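Long-range contacts in transferrin (Manduca sexta, PDB 6WB6), which binds one ferric ion per molecule together with a carbonate anion and transports iron in the tobacco hornworm: residues Asp99-Leu105 with Leu252-Lys258; Asn104-Lys109 with Leu131-Val136. All coordinates share one frame; numbering follows the deposited sequence.

Interaction 1 (Asp99-Leu105 with Leu252-Lys258)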
loop_
_atom_site.group_PDB
_atom_site.type_symbol
_atom_site.label_atom_id
_atom_site.label_comp_id
_atom_site.label_asym_id
_atom_site.label_seq_id
_atom_site.Cartn_x
_atom_site.Cartn_y
_atom_site.Cartn_z
ATOM N N ASP A 99 -21.196 -31.259 -18.946
ATOM C CA ASP A 99 -20.626 -32.578 -19.182
ATOM C C ASP A 99 -19.268 -32.794 -18.512
ATOM O O ASP A 99 -18.691 -33.875 -18.657
ATOM C CB ASP A 99 -20.509 -32.812 -20.690
ATOM C CG ASP A 99 -21.863 -32.864 -21.374
ATOM O OD1 ASP A 99 -22.796 -33.480 -20.810
ATOM O OD2 ASP A 99 -21.998 -32.280 -22.469
ATOM N N LEU A 100 -18.748 -31.831 -17.773
ATOM C CA LEU A 100 -17.501 -32.075 -17.063
ATOM C C LEU A 100 -17.654 -33.283 -16.141
ATOM O O LEU A 100 -18.489 -33.250 -15.220
ATOM C CB LEU A 100 -17.074 -30.868 -16.245
ATOM C CG LEU A 100 -15.829 -31.033 -15.345
ATOM C CD1 LEU A 100 -14.526 -30.973 -16.121
ATOM C CD2 LEU A 100 -15.822 -29.941 -14.261
ATOM N N PRO A 101 -16.856 -34.338 -16.317
ATOM C CA PRO A 101 -16.929 -35.467 -15.391
ATOM C C PRO A 101 -16.383 -35.061 -14.038
ATOM O O PRO A 101 -15.167 -34.928 -13.856
ATOM C CB PRO A 101 -16.070 -36.533 -16.074
ATOM C CG PRO A 101 -15.083 -35.766 -16.830
ATOM C CD PRO A 101 -15.712 -34.467 -17.230
ATOM N N ILE A 102 -17.280 -34.826 -13.087
ATOM C CA ILE A 102 -16.873 -34.372 -11.767
ATOM C C ILE A 102 -17.986 -34.696 -10.794
ATOM O O ILE A 102 -19.167 -34.528 -11.101
ATOM C CB ILE A 102 -16.534 -32.863 -11.775
ATOM C CG1 ILE A 102 -15.919 -32.464 -10.443
ATOM C CG2 ILE A 102 -17.772 -32.004 -12.040
ATOM C CD1 ILE A 102 -15.235 -31.107 -10.492
ATOM N N ASN A 103 -17.601 -35.188 -9.621
ATOM C CA ASN A 103 -18.572 -35.478 -8.577
ATOM C C ASN A 103 -18.018 -35.142 -7.195
ATOM O O ASN A 103 -18.617 -35.537 -6.189
ATOM C CB ASN A 103 -19.013 -36.953 -8.643
ATOM C CG ASN A 103 -19.547 -37.349 -10.021
ATOM O OD1 ASN A 103 -18.828 -37.940 -10.835
ATOM N ND2 ASN A 103 -20.813 -37.017 -10.290
ATOM N N ASN A 104 -16.925 -34.381 -7.121
ATOM C CA ASN A 104 -16.249 -34.048 -5.871
ATOM C C ASN A 104 -15.306 -32.879 -6.140
ATOM O O ASN A 104 -14.676 -32.829 -7.195
ATOM C CB ASN A 104 -15.471 -35.264 -5.338
ATOM C CG ASN A 104 -14.938 -35.056 -3.914
ATOM O OD1 ASN A 104 -14.062 -34.217 -3.674
ATOM N ND2 ASN A 104 -15.448 -35.852 -2.972
ATOM N N LEU A 105 -15.189 -31.948 -5.184
ATOM C CA LEU A 105 -14.329 -30.795 -5.461
ATOM C C LEU A 105 -12.854 -31.163 -5.507
ATOM O O LEU A 105 -12.055 -30.362 -5.999
ATOM C CB LEU A 105 -14.526 -29.667 -4.443
ATOM C CG LEU A 105 -15.937 -29.118 -4.254
ATOM C CD1 LEU A 105 -15.850 -27.968 -3.282
ATOM C CD2 LEU A 105 -16.547 -28.675 -5.554
ATOM N N LEU A 252 -21.071 -25.926 -9.774
ATOM C CA LEU A 252 -20.560 -27.060 -9.031
ATOM C C LEU A 252 -20.687 -26.722 -7.548
ATOM O O LEU A 252 -20.176 -25.687 -7.094
ATOM C CB LEU A 252 -19.115 -27.352 -9.430
ATOM C CG LEU A 252 -18.419 -28.481 -8.670
ATOM C CD1 LEU A 252 -18.995 -29.847 -9.021
ATOM C CD2 LEU A 252 -16.905 -28.466 -8.937
ATOM N N CYS A 253 -21.405 -27.571 -6.809
ATOM C CA CYS A 253 -21.683 -27.357 -5.394
ATOM C C CYS A 253 -20.642 -28.049 -4.514
ATOM O O CYS A 253 -19.948 -28.976 -4.945
ATOM C CB CYS A 253 -23.088 -27.853 -5.061
ATOM S SG CYS A 253 -24.365 -27.279 -6.225
ATOM N N VAL A 254 -20.505 -27.566 -3.269
ATOM C CA VAL A 254 -19.550 -28.208 -2.356
ATOM C C VAL A 254 -19.859 -29.697 -2.232
ATOM O O VAL A 254 -18.953 -30.516 -2.058
ATOM C CB VAL A 254 -19.536 -27.523 -0.971
ATOM C CG1 VAL A 254 -18.484 -28.195 -0.036
ATOM C CG2 VAL A 254 -19.236 -26.057 -1.106
ATOM N N ASP A 255 -21.136 -30.065 -2.293
ATOM C CA ASP A 255 -21.613 -31.438 -2.468
ATOM C C ASP A 255 -20.736 -32.287 -3.390
ATOM O O ASP A 255 -20.628 -33.511 -3.230
ATOM C CB ASP A 255 -23.039 -31.365 -3.051
ATOM C CG ASP A 255 -24.019 -32.234 -2.327
ATOM O OD1 ASP A 255 -23.599 -33.224 -1.696
ATOM O OD2 ASP A 255 -25.225 -31.929 -2.402
ATOM N N GLY A 256 -20.106 -31.647 -4.367
ATOM C CA GLY A 256 -19.640 -32.318 -5.545
ATOM C C GLY A 256 -20.702 -32.467 -6.606
ATOM O O GLY A 256 -20.389 -32.928 -7.707
ATOM N N SER A 257 -21.949 -32.105 -6.303
ATOM C CA SER A 257 -23.058 -32.197 -7.236
ATOM C C SER A 257 -23.075 -30.983 -8.156
ATOM O O SER A 257 -22.370 -30.001 -7.947
ATOM C CB SER A 257 -24.391 -32.307 -6.491
ATOM O OG SER A 257 -24.658 -31.167 -5.687
ATOM N N LYS A 258 -23.873 -31.079 -9.205
ATOM C CA LYS A 258 -24.138 -29.967 -10.101
ATOM C C LYS A 258 -25.547 -29.460 -9.838
ATOM O O LYS A 258 -26.420 -30.207 -9.389
ATOM C CB LYS A 258 -23.972 -30.388 -11.563
ATOM C CG LYS A 258 -22.552 -30.828 -11.871
ATOM C CD LYS A 258 -22.402 -31.225 -13.304
ATOM C CE LYS A 258 -21.271 -32.160 -13.467
ATOM N NZ LYS A 258 -21.280 -32.829 -14.814
HETATM O O HOH W 1 -21.816 -35.314 -12.973
HETATM O O HOH W 2 -17.283 -32.261 -2.846
#
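Leu100 O, at the start of the 99-105 loop, takes a hydrogen bond from Lys258 NZ at 2.9 Å, the ammonium standing 32° off the carbonyl plane. The lysine chain runs extended beyond CG to reach it, and NZ is shared with Lys98 O, its stronger partner; a water adds a weak bridge from NZ to Ile102 O. Ile102 sits against the flank of this chain, its CG2 3.8 Å from Lys258 CE. Its other branch goes elsewhere: with CG1 anti to the backbone N (chi1 -172°), CD1 is carried tip to tip onto Leu252 CD2 at 3.5 Å, a tight carbon pair. At Asn103 and Gly256 the two backbones come together without an N-H...O hydrogen bond between them. Asn103 CA lies 3.2 Å from Gly256 O and Gly256 CA 3.4 Å from Asn103 O, a reciprocal pair of CA-H...O contacts. A beta carbon on Gly256 would run into Asn103 O and Asn104 CA, and the positive phi of 85° also suits glycine. The backbone N of Leu105 donates to a second water at 3.2 Å, while its side chain slides past Leu252 in the opposite direction, CD2 to CD2 at 3.4 Å, again tight. Its CD1 crosses to the backbone of Val254, 3.8 Å from the CA. Val254 itself touches the N-linked sugar, and neighbouring Cys253 forms a disulfide with Cys266. The lysine thus grips the Leu100 end, Leu252 is wedged between Ile102 and Leu105, and the Gly256 backbone closes on Asn103 and Asn104; together they pack the loop after strand 90-97 against the turn between antiparallel strands 249-252 and 258-260, the first of which pairs with 90-97 through Leu252 and Ile94.

Interaction 2 (Asn104-Lys109 with Leu131-Val136)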
loop_
_atom_site.group_PDB
_atom_site.type_symbol
_atom_site.label_atom_id
_atom_site.label_comp_id
_atom_site.label_asym_id
_atom_site.label_seq_id
_atom_site.Cartn_x
_atom_site.Cartn_y
_atom_site.Cartn_z
ATOM N N ASN A 104 -16.925 -34.381 -7.121
ATOM C CA ASN A 104 -16.249 -34.048 -5.871
ATOM C C ASN A 104 -15.306 -32.879 -6.140
ATOM O O ASN A 104 -14.676 -32.829 -7.195
ATOM C CB ASN A 104 -15.471 -35.264 -5.338
ATOM C CG ASN A 104 -14.938 -35.056 -3.914
ATOM O OD1 ASN A 104 -14.062 -34.217 -3.674
ATOM N ND2 ASN A 104 -15.448 -35.852 -2.972
ATOM N N LEU A 105 -15.189 -31.948 -5.184
ATOM C CA LEU A 105 -14.329 -30.795 -5.461
ATOM C C LEU A 105 -12.854 -31.163 -5.507
ATOM O O LEU A 105 -12.055 -30.362 -5.999
ATOM C CB LEU A 105 -14.526 -29.667 -4.443
ATOM C CG LEU A 105 -15.937 -29.118 -4.254
ATOM C CD1 LEU A 105 -15.850 -27.968 -3.282
ATOM C CD2 LEU A 105 -16.547 -28.675 -5.554
ATOM N N ASP A 106 -12.474 -32.347 -5.018
ATOM C CA ASP A 106 -11.108 -32.806 -5.219
ATOM C C ASP A 106 -10.773 -32.894 -6.701
ATOM O O ASP A 106 -9.610 -32.750 -7.090
ATOM C CB ASP A 106 -10.908 -34.167 -4.560
ATOM C CG ASP A 106 -10.846 -34.080 -3.061
ATOM O OD1 ASP A 106 -10.975 -32.960 -2.534
ATOM O OD2 ASP A 106 -10.664 -35.128 -2.403
ATOM N N GLN A 107 -11.767 -33.123 -7.531
ATOM C CA GLN A 107 -11.578 -33.288 -8.958
ATOM C C GLN A 107 -11.439 -31.970 -9.691
ATOM O O GLN A 107 -11.363 -31.967 -10.923
ATOM C CB GLN A 107 -12.736 -34.109 -9.511
ATOM C CG GLN A 107 -12.660 -35.567 -9.019
ATOM C CD GLN A 107 -13.994 -36.253 -9.009
ATOM O OE1 GLN A 107 -14.867 -35.941 -9.809
ATOM N NE2 GLN A 107 -14.168 -37.192 -8.091
ATOM N N LEU A 108 -11.390 -30.849 -8.971
ATOM C CA LEU A 108 -10.987 -29.610 -9.617
ATOM C C LEU A 108 -9.512 -29.648 -9.965
ATOM O O LEU A 108 -9.058 -28.850 -10.794
ATOM C CB LEU A 108 -11.303 -28.402 -8.726
ATOM C CG LEU A 108 -12.809 -28.077 -8.620
ATOM C CD1 LEU A 108 -13.055 -26.914 -7.677
ATOM C CD2 LEU A 108 -13.433 -27.799 -10.007
ATOM N N LYS A 109 -8.784 -30.596 -9.383
ATOM C CA LYS A 109 -7.355 -30.722 -9.631
ATOM C C LYS A 109 -7.116 -31.045 -11.092
ATOM O O LYS A 109 -7.823 -31.858 -11.684
ATOM C CB LYS A 109 -6.740 -31.832 -8.769
ATOM C CG LYS A 109 -5.223 -32.064 -9.031
ATOM C CD LYS A 109 -4.689 -33.247 -8.213
ATOM C CE LYS A 109 -3.301 -32.982 -7.556
ATOM N NZ LYS A 109 -2.208 -32.646 -8.527
ATOM N N LEU A 131 -10.539 -24.525 -0.973
ATOM C CA LEU A 131 -9.735 -25.624 -1.502
ATOM C C LEU A 131 -8.635 -26.035 -0.535
ATOM O O LEU A 131 -8.339 -27.231 -0.392
ATOM C CB LEU A 131 -9.110 -25.224 -2.831
ATOM C CG LEU A 131 -10.091 -24.912 -3.958
ATOM C CD1 LEU A 131 -9.305 -24.540 -5.181
ATOM C CD2 LEU A 131 -11.004 -26.081 -4.255
ATOM N N MET A 132 -8.005 -25.061 0.125
ATOM C CA MET A 132 -6.904 -25.371 1.020
ATOM C C MET A 132 -7.328 -26.284 2.155
ATOM O O MET A 132 -6.465 -26.843 2.836
ATOM C CB MET A 132 -6.312 -24.086 1.602
ATOM C CG MET A 132 -7.205 -23.375 2.619
ATOM S SD MET A 132 -6.335 -21.999 3.365
ATOM C CE MET A 132 -5.229 -22.958 4.396
ATOM N N LYS A 133 -8.626 -26.399 2.410
ATOM C CA LYS A 133 -9.109 -27.372 3.366
ATOM C C LYS A 133 -9.077 -28.792 2.826
ATOM O O LYS A 133 -9.544 -29.706 3.511
ATOM C CB LYS A 133 -10.550 -27.051 3.763
ATOM C CG LYS A 133 -10.797 -25.645 4.248
ATOM C CD LYS A 133 -12.184 -25.567 4.782
ATOM C CE LYS A 133 -12.553 -24.148 5.100
ATOM N NZ LYS A 133 -13.972 -23.935 4.767
ATOM N N ARG A 134 -8.599 -29.002 1.607
ATOM C CA ARG A 134 -8.705 -30.297 0.954
ATOM C C ARG A 134 -7.315 -30.883 0.818
ATOM O O ARG A 134 -6.395 -30.213 0.333
ATOM C CB ARG A 134 -9.381 -30.178 -0.408
ATOM C CG ARG A 134 -10.654 -29.392 -0.358
ATOM C CD ARG A 134 -11.415 -29.553 -1.629
ATOM N NE ARG A 134 -12.176 -30.791 -1.629
ATOM C CZ ARG A 134 -13.406 -30.907 -1.142
ATOM N NH1 ARG A 134 -13.996 -29.854 -0.597
ATOM N NH2 ARG A 134 -14.040 -32.082 -1.188
ATOM N N ALA A 135 -7.168 -32.136 1.246
ATOM C CA ALA A 135 -5.852 -32.762 1.237
ATOM C C ALA A 135 -5.224 -32.750 -0.152
ATOM O O ALA A 135 -3.995 -32.696 -0.280
ATOM C CB ALA A 135 -5.961 -34.196 1.756
ATOM N N VAL A 136 -6.043 -32.809 -1.203
ATOM C CA VAL A 136 -5.497 -32.873 -2.548
ATOM C C VAL A 136 -4.817 -31.557 -2.925
ATOM O O VAL A 136 -3.912 -31.538 -3.777
ATOM C CB VAL A 136 -6.640 -33.282 -3.501
ATOM C CG1 VAL A 136 -7.686 -32.220 -3.541
ATOM C CG2 VAL A 136 -6.126 -33.576 -4.897
#
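Arg134 and Asp106 cross obliquely, with carboxylate and guanidinium planes 73° apart, yet their salt bridge is nearly straight: NE donates to Asp106 OD1 at 2.6 Å with an angle of 175° at the hydrogen. The oxygen lies almost in the guanidinium plane, at its edge, and is met nearly along its own C-O axis. A bend at chi3 (82°) turns the guanidinium over Leu105, whose CB stands 3.7 Å above the centre of one face. Arg134 NH2 adds a weak bond to Asn104 OD1, 3.3 Å away. That oxygen is held more firmly by Asp106 N at 2.8 Å, in an Asx turn that leads into the 3-10 segment 105-108 and sets the amide beside the arginine. With an alanine here instead of Arg134, the Asp106 carboxylate is likely to lose its charged mate and Asn104 OD1 its second, weak donor. Val136 spans Asp106 and Lys109, its CG1 on the Asp106 carboxylate and its CG2 3.6 Å from Lys109 CD. Deeper in, the Leu108 and Leu131 side chains cross at about a right angle, CD1 of Leu108 4.1 Å from CD2 of Leu131. The contact fastens the turn that follows helix 121-131 to the 3-10 segment ahead of strand 112-114; Phe158 of helix 147-158 touches Leu108, Lys109 and Val136, and Leu252 of strand 249-252 packs on Leu108.

Interactions 1 and 2 share Asn104 and Leu105, and their centres are 11 Å apart. Leu105 belongs to the apolar packing of interaction 1 and to the arginine's surroundings in interaction 2. Leu108 of interaction 2 joins the apolar side of interaction 1: its CD2 is 3.7 Å from Leu252 CD2 and 3.8 Å from Ile102 CD1. Gln107 OE1 also accepts from Asn103 N, a bond within the loop that carries both contacts. Neither contact forms the iron site. Interaction 2 approaches the anion pocket through helix 121-131: the Leu131 side chain is about 10 Å from Gly123, part of the carbonate pocket. Interaction 1 instead borders the glycan at Val254.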